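Local atomic coordinates of uncharacterized metal-dependent hydrolase (Pyrococcus furiosus, PDB entry 3ICJ), a protein that binds two zinc ions in an amidohydrolase-type active site and probably hydrolyses carbon-nitrogen bonds other than peptide bonds, its substrate being unknown. Residues A[100-105]-A[431-436]; A[96-101]-A[236-241]. One frame throughout, in Å; residues are numbered along the deposited sequence.

Contact 1: A[100-105]-A[431-436]. With ZN (zinc ion), chain B.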
ATOM      1  N   SER A 100      -5.647  -2.699   0.956  1.00 34.58           N
ATOM      2  CA  SER A 100      -5.030  -3.915   1.488  1.00 34.08           C
ATOM      3  C   SER A 100      -3.490  -3.960   1.390  1.00 36.32           C
ATOM      4  O   SER A 100      -2.878  -4.891   1.894  1.00 36.81           O
ATOM      5  CB  SER A 100      -5.666  -5.163   0.876  1.00 34.93           C
ATOM      6  OG  SER A 100      -5.793  -5.035  -0.525  1.00 41.87           O
ATOM      7  N   HIS A 101      -2.876  -2.961   0.744  1.00 36.42           N
ATOM      8  CA  HIS A 101      -1.413  -2.914   0.571  1.00 41.05           C
ATOM      9  C   HIS A 101      -0.901  -1.492   0.397  1.00 39.75           C
ATOM     10  O   HIS A 101      -1.023  -0.910  -0.686  1.00 41.86           O
ATOM     11  CB  HIS A 101      -1.017  -3.766  -0.656  1.00 42.39           C
ATOM     12  CG  HIS A 101       0.457  -3.886  -0.897  1.00 41.05           C
ATOM     13  ND1 HIS A 101       1.087  -5.106  -1.012  1.00 48.39           N
ATOM     14  CD2 HIS A 101       1.417  -2.947  -1.098  1.00 44.97           C
ATOM     15  CE1 HIS A 101       2.375  -4.914  -1.243  1.00 42.41           C
ATOM     16  NE2 HIS A 101       2.601  -3.615  -1.303  1.00 37.90           N
ATOM     17  N   LEU A 102      -0.277  -0.947   1.437  1.00 41.14           N
ATOM     18  CA  LEU A 102       0.453   0.293   1.279  1.00 37.36           C
ATOM     19  C   LEU A 102       1.581   0.442   2.301  1.00 43.28           C
ATOM     20  O   LEU A 102       1.728  -0.375   3.222  1.00 38.39           O
ATOM     21  CB  LEU A 102      -0.492   1.518   1.273  1.00 38.40           C
ATOM     22  CG  LEU A 102      -1.570   1.693   2.341  1.00 49.79           C
ATOM     23  CD1 LEU A 102      -0.922   1.887   3.703  1.00 45.93           C
ATOM     24  CD2 LEU A 102      -2.429   2.904   1.989  1.00 40.94           C
ATOM     25  N   HIS A 103       2.346   1.517   2.160  1.00 42.14           N
ATOM     26  CA  HIS A 103       3.480   1.759   3.044  1.00 41.35           C
ATOM     27  C   HIS A 103       3.263   3.080   3.737  1.00 32.73           C
ATOM     28  O   HIS A 103       3.564   4.137   3.180  1.00 37.38           O
ATOM     29  CB  HIS A 103       4.778   1.739   2.250  1.00 39.70           C
ATOM     30  CG  HIS A 103       4.968   0.479   1.465  1.00 48.50           C
ATOM     31  ND1 HIS A 103       5.624  -0.620   1.975  1.00 52.60           N
ATOM     32  CD2 HIS A 103       4.560   0.132   0.220  1.00 49.26           C
ATOM     33  CE1 HIS A 103       5.622  -1.588   1.075  1.00 44.26           C
ATOM     34  NE2 HIS A 103       4.979  -1.160   0.004  1.00 52.57           N
ATOM     35  N   LEU A 104       2.711   3.013   4.954  1.00 37.74           N
ATOM     36  CA  LEU A 104       2.327   4.211   5.714  1.00 37.23           C
ATOM     37  C   LEU A 104       3.519   5.112   6.016  1.00 37.22           C
ATOM     38  O   LEU A 104       3.393   6.333   5.959  1.00 40.95           O
ATOM     39  CB  LEU A 104       1.647   3.840   7.056  1.00 35.02           C
ATOM     40  CG  LEU A 104       0.233   3.301   7.071  1.00 42.72           C
ATOM     41  CD1 LEU A 104      -0.230   3.067   8.502  1.00 38.53           C
ATOM     42  CD2 LEU A 104      -0.689   4.280   6.371  1.00 40.28           C
ATOM     43  N   ASP A 105       4.665   4.521   6.367  1.00 38.35           N
ATOM     44  CA  ASP A 105       5.871   5.328   6.634  1.00 39.57           C
ATOM     45  C   ASP A 105       6.346   6.087   5.379  1.00 40.47           C
ATOM     46  O   ASP A 105       6.587   7.307   5.416  1.00 36.74           O
ATOM     47  CB  ASP A 105       7.013   4.490   7.270  1.00 40.08           C
ATOM     48  CG  ASP A 105       7.276   3.139   6.551  1.00 48.20           C
ATOM     49  OD1 ASP A 105       6.604   2.774   5.546  1.00 42.95           O
ATOM     50  OD2 ASP A 105       8.174   2.412   7.029  1.00 42.16           O
ATOM     51  N   PHE A 431      -8.397  -4.657  -3.370  1.00 35.39           N
ATOM     52  CA  PHE A 431      -7.809  -3.527  -4.055  1.00 38.03           C
ATOM     53  C   PHE A 431      -6.922  -2.712  -3.142  1.00 41.42           C
ATOM     54  O   PHE A 431      -7.198  -2.565  -1.943  1.00 37.56           O
ATOM     55  CB  PHE A 431      -8.875  -2.621  -4.677  1.00 36.60           C
ATOM     56  CG  PHE A 431      -9.458  -3.136  -5.977  1.00 39.63           C
ATOM     57  CD1 PHE A 431      -8.959  -4.281  -6.607  1.00 37.13           C
ATOM     58  CD2 PHE A 431     -10.515  -2.453  -6.574  1.00 38.51           C
ATOM     59  CE1 PHE A 431      -9.517  -4.732  -7.814  1.00 45.48           C
ATOM     60  CE2 PHE A 431     -11.070  -2.894  -7.777  1.00 35.75           C
ATOM     61  CZ  PHE A 431     -10.564  -4.034  -8.400  1.00 40.48           C
ATOM     62  N   SER A 432      -5.860  -2.178  -3.737  1.00 40.26           N
ATOM     63  CA  SER A 432      -4.879  -1.364  -3.050  1.00 46.29           C
ATOM     64  C   SER A 432      -4.229  -0.393  -4.013  1.00 49.55           C
ATOM     65  O   SER A 432      -4.447  -0.462  -5.222  1.00 46.96           O
ATOM     66  CB  SER A 432      -3.798  -2.230  -2.401  1.00 49.30           C
ATOM     67  OG  SER A 432      -3.243  -3.200  -3.290  1.00 48.98           O
ATOM     68  N   THR A 433      -3.420   0.506  -3.464  1.00 44.33           N
ATOM     69  CA  THR A 433      -2.727   1.505  -4.254  1.00 44.35           C
ATOM     70  C   THR A 433      -1.218   1.308  -4.291  1.00 48.00           C
ATOM     71  O   THR A 433      -0.561   1.814  -5.209  1.00 51.52           O
ATOM     72  CB  THR A 433      -3.034   2.919  -3.727  1.00 49.12           C
ATOM     73  OG1 THR A 433      -2.627   3.025  -2.353  1.00 48.28           O
ATOM     74  CG2 THR A 433      -4.524   3.192  -3.821  1.00 44.32           C
ATOM     75  N   ASP A 434      -0.670   0.602  -3.286  1.00 43.86           N
ATOM     76  CA  ASP A 434       0.783   0.487  -3.072  1.00 42.38           C
ATOM     77  C   ASP A 434       1.345   1.886  -2.831  1.00 43.24           C
ATOM     78  O   ASP A 434       2.482   2.178  -3.200  1.00 44.98           O
ATOM     79  CB  ASP A 434       1.497  -0.241  -4.239  1.00 49.83           C
ATOM     80  CG  ASP A 434       2.902  -0.747  -3.870  1.00 54.38           C
ATOM     81  OD1 ASP A 434       3.332  -0.599  -2.702  1.00 43.65           O
ATOM     82  OD2 ASP A 434       3.581  -1.291  -4.762  1.00 53.82           O
ATOM     83  N   SER A 435       0.519   2.737  -2.217  1.00 44.09           N
ATOM     84  CA  SER A 435       0.865   4.128  -1.909  1.00 46.40           C
ATOM     85  C   SER A 435       2.169   4.125  -1.085  1.00 50.51           C
ATOM     86  O   SER A 435       2.320   3.279  -0.163  1.00 45.87           O
ATOM     87  CB  SER A 435      -0.306   4.811  -1.176  1.00 43.32           C
ATOM     88  OG  SER A 435      -0.027   6.154  -0.843  1.00 56.82           O
ATOM     89  N   PRO A 436       3.122   5.039  -1.426  1.00 49.98           N
ATOM     90  CA  PRO A 436       2.972   6.188  -2.350  1.00 53.17           C
ATOM     91  C   PRO A 436       3.328   5.964  -3.828  1.00 50.37           C
ATOM     92  O   PRO A 436       3.506   6.945  -4.547  1.00 51.34           O
ATOM     93  CB  PRO A 436       3.914   7.237  -1.745  1.00 43.56           C
ATOM     94  CG  PRO A 436       4.996   6.421  -1.088  1.00 50.45           C
ATOM     95  CD  PRO A 436       4.477   5.005  -0.853  1.00 45.15           C
TER
HETATM   96 ZN    ZN B 601       4.535  -2.500  -1.823  0.50 50.64          ZN

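Contact 2: A[96-101]-A[236-241]. With ZN (zinc ion), chain B.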
ATOM      1  N   ALA A  96     -16.375   1.958   4.776  1.00 36.53           N
ATOM      2  CA  ALA A  96     -15.172   2.699   4.467  1.00 35.24           C
ATOM      3  C   ALA A  96     -14.215   1.849   3.627  1.00 37.81           C
ATOM      4  O   ALA A  96     -14.270   0.607   3.651  1.00 34.71           O
ATOM      5  CB  ALA A  96     -14.490   3.198   5.745  1.00 29.00           C
ATOM      6  N   PHE A  97     -13.377   2.529   2.852  1.00 32.18           N
ATOM      7  CA  PHE A  97     -12.388   1.846   2.029  1.00 34.26           C
ATOM      8  C   PHE A  97     -11.369   1.129   2.902  1.00 31.05           C
ATOM      9  O   PHE A  97     -11.084   1.556   4.021  1.00 35.27           O
ATOM     10  CB  PHE A  97     -11.699   2.822   1.078  1.00 32.46           C
ATOM     11  CG  PHE A  97     -12.609   3.343  -0.003  1.00 37.04           C
ATOM     12  CD1 PHE A  97     -12.991   2.527  -1.053  1.00 42.16           C
ATOM     13  CD2 PHE A  97     -13.105   4.649   0.054  1.00 34.77           C
ATOM     14  CE1 PHE A  97     -13.863   2.991  -2.053  1.00 36.32           C
ATOM     15  CE2 PHE A  97     -13.961   5.136  -0.965  1.00 35.43           C
ATOM     16  CZ  PHE A  97     -14.341   4.292  -2.007  1.00 37.02           C
ATOM     17  N   PHE A  98     -10.848   0.038   2.368  1.00 34.41           N
ATOM     18  CA  PHE A  98      -9.856  -0.777   3.028  1.00 34.83           C
ATOM     19  C   PHE A  98      -8.793  -0.949   1.956  1.00 38.03           C
ATOM     20  O   PHE A  98      -9.020  -1.654   0.967  1.00 35.27           O
ATOM     21  CB  PHE A  98     -10.496  -2.129   3.413  1.00 36.52           C
ATOM     22  CG  PHE A  98      -9.664  -2.997   4.357  1.00 39.93           C
ATOM     23  CD1 PHE A  98     -10.281  -3.649   5.417  1.00 39.03           C
ATOM     24  CD2 PHE A  98      -8.281  -3.143   4.206  1.00 33.98           C
ATOM     25  CE1 PHE A  98      -9.544  -4.462   6.298  1.00 40.47           C
ATOM     26  CE2 PHE A  98      -7.532  -3.949   5.085  1.00 42.41           C
ATOM     27  CZ  PHE A  98      -8.166  -4.601   6.137  1.00 36.73           C
ATOM     28  N   ASP A  99      -7.646  -0.285   2.137  1.00 33.58           N
ATOM     29  CA  ASP A  99      -6.511  -0.425   1.230  1.00 37.30           C
ATOM     30  C   ASP A  99      -5.640  -1.597   1.700  1.00 39.89           C
ATOM     31  O   ASP A  99      -4.957  -1.516   2.723  1.00 36.50           O
ATOM     32  CB  ASP A  99      -5.707   0.895   1.191  1.00 41.37           C
ATOM     33  CG  ASP A  99      -4.686   0.947   0.053  1.00 41.93           C
ATOM     34  OD1 ASP A  99      -3.967  -0.032  -0.171  1.00 39.09           O
ATOM     35  OD2 ASP A  99      -4.557   1.993  -0.610  1.00 44.41           O
ATOM     36  N   SER A 100      -5.647  -2.699   0.956  1.00 34.58           N
ATOM     37  CA  SER A 100      -5.030  -3.915   1.488  1.00 34.08           C
ATOM     38  C   SER A 100      -3.490  -3.960   1.390  1.00 36.32           C
ATOM     39  O   SER A 100      -2.878  -4.891   1.894  1.00 36.81           O
ATOM     40  CB  SER A 100      -5.666  -5.163   0.876  1.00 34.93           C
ATOM     41  OG  SER A 100      -5.793  -5.035  -0.525  1.00 41.87           O
ATOM     42  N   HIS A 101      -2.876  -2.961   0.744  1.00 36.42           N
ATOM     43  CA  HIS A 101      -1.413  -2.914   0.571  1.00 41.05           C
ATOM     44  C   HIS A 101      -0.901  -1.492   0.397  1.00 39.75           C
ATOM     45  O   HIS A 101      -1.023  -0.910  -0.686  1.00 41.86           O
ATOM     46  CB  HIS A 101      -1.017  -3.766  -0.656  1.00 42.39           C
ATOM     47  CG  HIS A 101       0.457  -3.886  -0.897  1.00 41.05           C
ATOM     48  ND1 HIS A 101       1.087  -5.106  -1.012  1.00 48.39           N
ATOM     49  CD2 HIS A 101       1.417  -2.947  -1.098  1.00 44.97           C
ATOM     50  CE1 HIS A 101       2.375  -4.914  -1.243  1.00 42.41           C
ATOM     51  NE2 HIS A 101       2.601  -3.615  -1.303  1.00 37.90           N
ATOM     52  N   VAL A 236     -10.455   6.186   3.751  1.00 30.92           N
ATOM     53  CA  VAL A 236      -9.799   4.903   4.002  1.00 32.93           C
ATOM     54  C   VAL A 236      -9.591   4.760   5.512  1.00 32.97           C
ATOM     55  O   VAL A 236      -8.884   5.575   6.144  1.00 39.54           O
ATOM     56  CB  VAL A 236      -8.409   4.786   3.258  1.00 33.00           C
ATOM     57  CG1 VAL A 236      -7.732   3.436   3.537  1.00 39.94           C
ATOM     58  CG2 VAL A 236      -8.566   5.022   1.758  1.00 36.26           C
ATOM     59  N   HIS A 237     -10.219   3.750   6.099  1.00 31.79           N
ATOM     60  CA  HIS A 237     -10.176   3.563   7.559  1.00 32.68           C
ATOM     61  C   HIS A 237      -9.379   2.340   8.006  1.00 34.92           C
ATOM     62  O   HIS A 237      -9.230   2.126   9.205  1.00 34.24           O
ATOM     63  CB  HIS A 237     -11.590   3.439   8.137  1.00 34.37           C
ATOM     64  CG  HIS A 237     -12.405   4.693   8.072  1.00 37.42           C
ATOM     65  ND1 HIS A 237     -13.519   4.881   8.862  1.00 35.02           N
ATOM     66  CD2 HIS A 237     -12.318   5.789   7.280  1.00 38.28           C
ATOM     67  CE1 HIS A 237     -14.062   6.055   8.586  1.00 41.19           C
ATOM     68  NE2 HIS A 237     -13.361   6.619   7.617  1.00 33.27           N
ATOM     69  N   SER A 238      -8.929   1.513   7.057  1.00 35.14           N
ATOM     70  CA  SER A 238      -8.153   0.297   7.369  1.00 37.25           C
ATOM     71  C   SER A 238      -7.116   0.066   6.282  1.00 38.81           C
ATOM     72  O   SER A 238      -7.381   0.348   5.106  1.00 36.04           O
ATOM     73  CB  SER A 238      -9.060  -0.953   7.492  1.00 36.58           C
ATOM     74  OG  SER A 238     -10.288  -0.689   8.157  1.00 35.10           O
ATOM     75  N   VAL A 239      -5.935  -0.425   6.667  1.00 34.04           N
ATOM     76  CA  VAL A 239      -4.828  -0.619   5.736  1.00 36.28           C
ATOM     77  C   VAL A 239      -4.077  -1.910   6.026  1.00 40.68           C
ATOM     78  O   VAL A 239      -3.974  -2.341   7.181  1.00 37.01           O
ATOM     79  CB  VAL A 239      -3.795   0.562   5.713  1.00 38.51           C
ATOM     80  CG1 VAL A 239      -4.429   1.845   5.176  1.00 41.51           C
ATOM     81  CG2 VAL A 239      -3.193   0.814   7.093  1.00 37.59           C
ATOM     82  N   GLY A 240      -3.587  -2.552   4.974  1.00 37.79           N
ATOM     83  CA  GLY A 240      -2.552  -3.557   5.154  1.00 35.58           C
ATOM     84  C   GLY A 240      -1.263  -2.789   5.025  1.00 37.18           C
ATOM     85  O   GLY A 240      -0.963  -2.243   3.952  1.00 36.52           O
ATOM     86  N   PHE A 241      -0.521  -2.681   6.124  1.00 38.90           N
ATOM     87  CA  PHE A 241       0.761  -1.966   6.124  1.00 34.81           C
ATOM     88  C   PHE A 241       1.884  -2.984   5.874  1.00 37.54           C
ATOM     89  O   PHE A 241       2.197  -3.811   6.750  1.00 35.22           O
ATOM     90  CB  PHE A 241       0.884  -1.214   7.462  1.00 38.11           C
ATOM     91  CG  PHE A 241       2.147  -0.370   7.643  1.00 35.16           C
ATOM     92  CD1 PHE A 241       3.103  -0.193   6.627  1.00 33.86           C
ATOM     93  CD2 PHE A 241       2.337   0.288   8.847  1.00 35.31           C
ATOM     94  CE1 PHE A 241       4.245   0.594   6.836  1.00 34.85           C
ATOM     95  CE2 PHE A 241       3.473   1.089   9.083  1.00 30.87           C
ATOM     96  CZ  PHE A 241       4.428   1.254   8.060  1.00 37.04           C
TER
HETATM   97 ZN    ZN B 601       4.535  -2.500  -1.823  0.50 50.64          ZN
HETATM   98  O   HOH W   1     -12.092   0.175   6.425  1.00 35.91           O

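Contact 1: A[100-105]-A[431-436]
With CG anti to the backbone N in both His101 (chi1 -176°) and Asp434 (chi1 -163°), the imidazole and the carboxylate run side by side in the same direction, and each delivers one atom to a zinc ion. His103 reaches the same ion by a different staggered position, with CG anti to the carbonyl carbon. The metal distances establish the joint: zinc lies 2.3 Å from His101 NE2 and 2.4 Å from Asp434 OD1, with His103 NE2 as a third ligand. Asp434 OD1 sits at the edge of the His103 ring, in its plane, 3.2 Å from His103 NE2; this closeness reflects shared coordination rather than a hydrogen bond. Its carboxylate plane stands 80° from the His101 ring.

The backbones run nearly parallel and are tied at Ser100, before the first ligand, and again at His103, itself a ligand. Ser100 N donates almost linearly to Phe431 O at 3.3 Å, and His103 N meets Ser435 O at 2.9 Å, nearly head-on to the carbonyl. Between them the bond from Asp434 N to His101 O is weak. Thr433 OG1, whose outside partner is Asp99, accepts from Ser435 N, an ST turn around the ligand Asp434. On the side of the ring away from the metal, Glu372 hydrogen-bonds His101 ND1, which probably helps fix the ring's rotation.

The zinc thus gathers two histidine nitrogens of an HxH motif and oxygens from the late Asp434 and the carboxylated Lys296, ligands from distant parts of the chain, as in binuclear amidohydrolases.

Contact 2: A[96-101]-A[236-241]
Main-chain hydrogen bonds define the pairing of Phe97 and Asp99 with strand 236-241. Phe97 O accepts from His237 N at 3.1 Å, Asp99 N donates to Ser238 O at 3.0 Å, and Asp99 O receives Gly240 N at 2.8 Å, the last lying in the carbonyl plane. Asp99 thus bonds to the residues before and after its partner Val239, which is the parallel pattern; the axes agree, 16° apart and 4.8 Å at closest approach. Phe97 faces Val236, so strand 236-241 spends one residue more than its neighbour between the two pairs, an irregularity at His237. CA-H...O contacts supplement the ladder, Val239 CA standing 3.1 Å from Asp99 O.

Two CH-pi contacts accompany the pairing, one on a face of the sheet and one at its beginning. Ser238 CB stands over the centre of the Phe98 ring, 3.6 Å from the centroid and 11° off the normal; Phe98 reaches it with CG anti to its backbone N (chi1 -169°), which lays the ring across Ser238. Ala96 CB covers one face of the His237 imidazole, offset toward the rim, while Glu493 bonds His237 ND1.

On the opposite face from Phe98 and Ser238, packing between the segments is by carbon atoms. Phe97 CB touches Val236 CG2 at 3.9 Å, and Val236 CG1 lies against Asp99 CB. The Phe97 ring leads away from strand 236-241 and meets Tyr470 edge-to-face.

Among polar links, a water donates to Phe97 O and lies 2.6 Å from Ser238 OG, which Asn264 also bonds. Asp99 OD1 accepts from His101 N through its anti lone pair, an Asx turn where the chain turns its corner. By gripping His101 N and, through OD2, the loop carrying Asp434, Asp99 probably acts as a second-shell residue that helps position zinc ligands.

Strand 92-102 is common to both contacts, whose centres lie 8 Å apart and which share Ser100 and His101. Along the chain, 96-101 and 100-105 overlap at the end of that strand; strand 236-244 follows, and 431-436 comes last, after strand 429-431. Contact 2 is parallel pairing within the sheet, whereas contact 1 joins the end of the same strand to the loop beyond another parallel strand, closer to the chain centre. They are linked directly, through the carboxylate of Asp99 and through Leu102 N, which lies 2.9 Å from Gly240 O. First and last barrel strands thus meet beside the zinc, as in the amidohydrolase (beta/alpha)8 barrel.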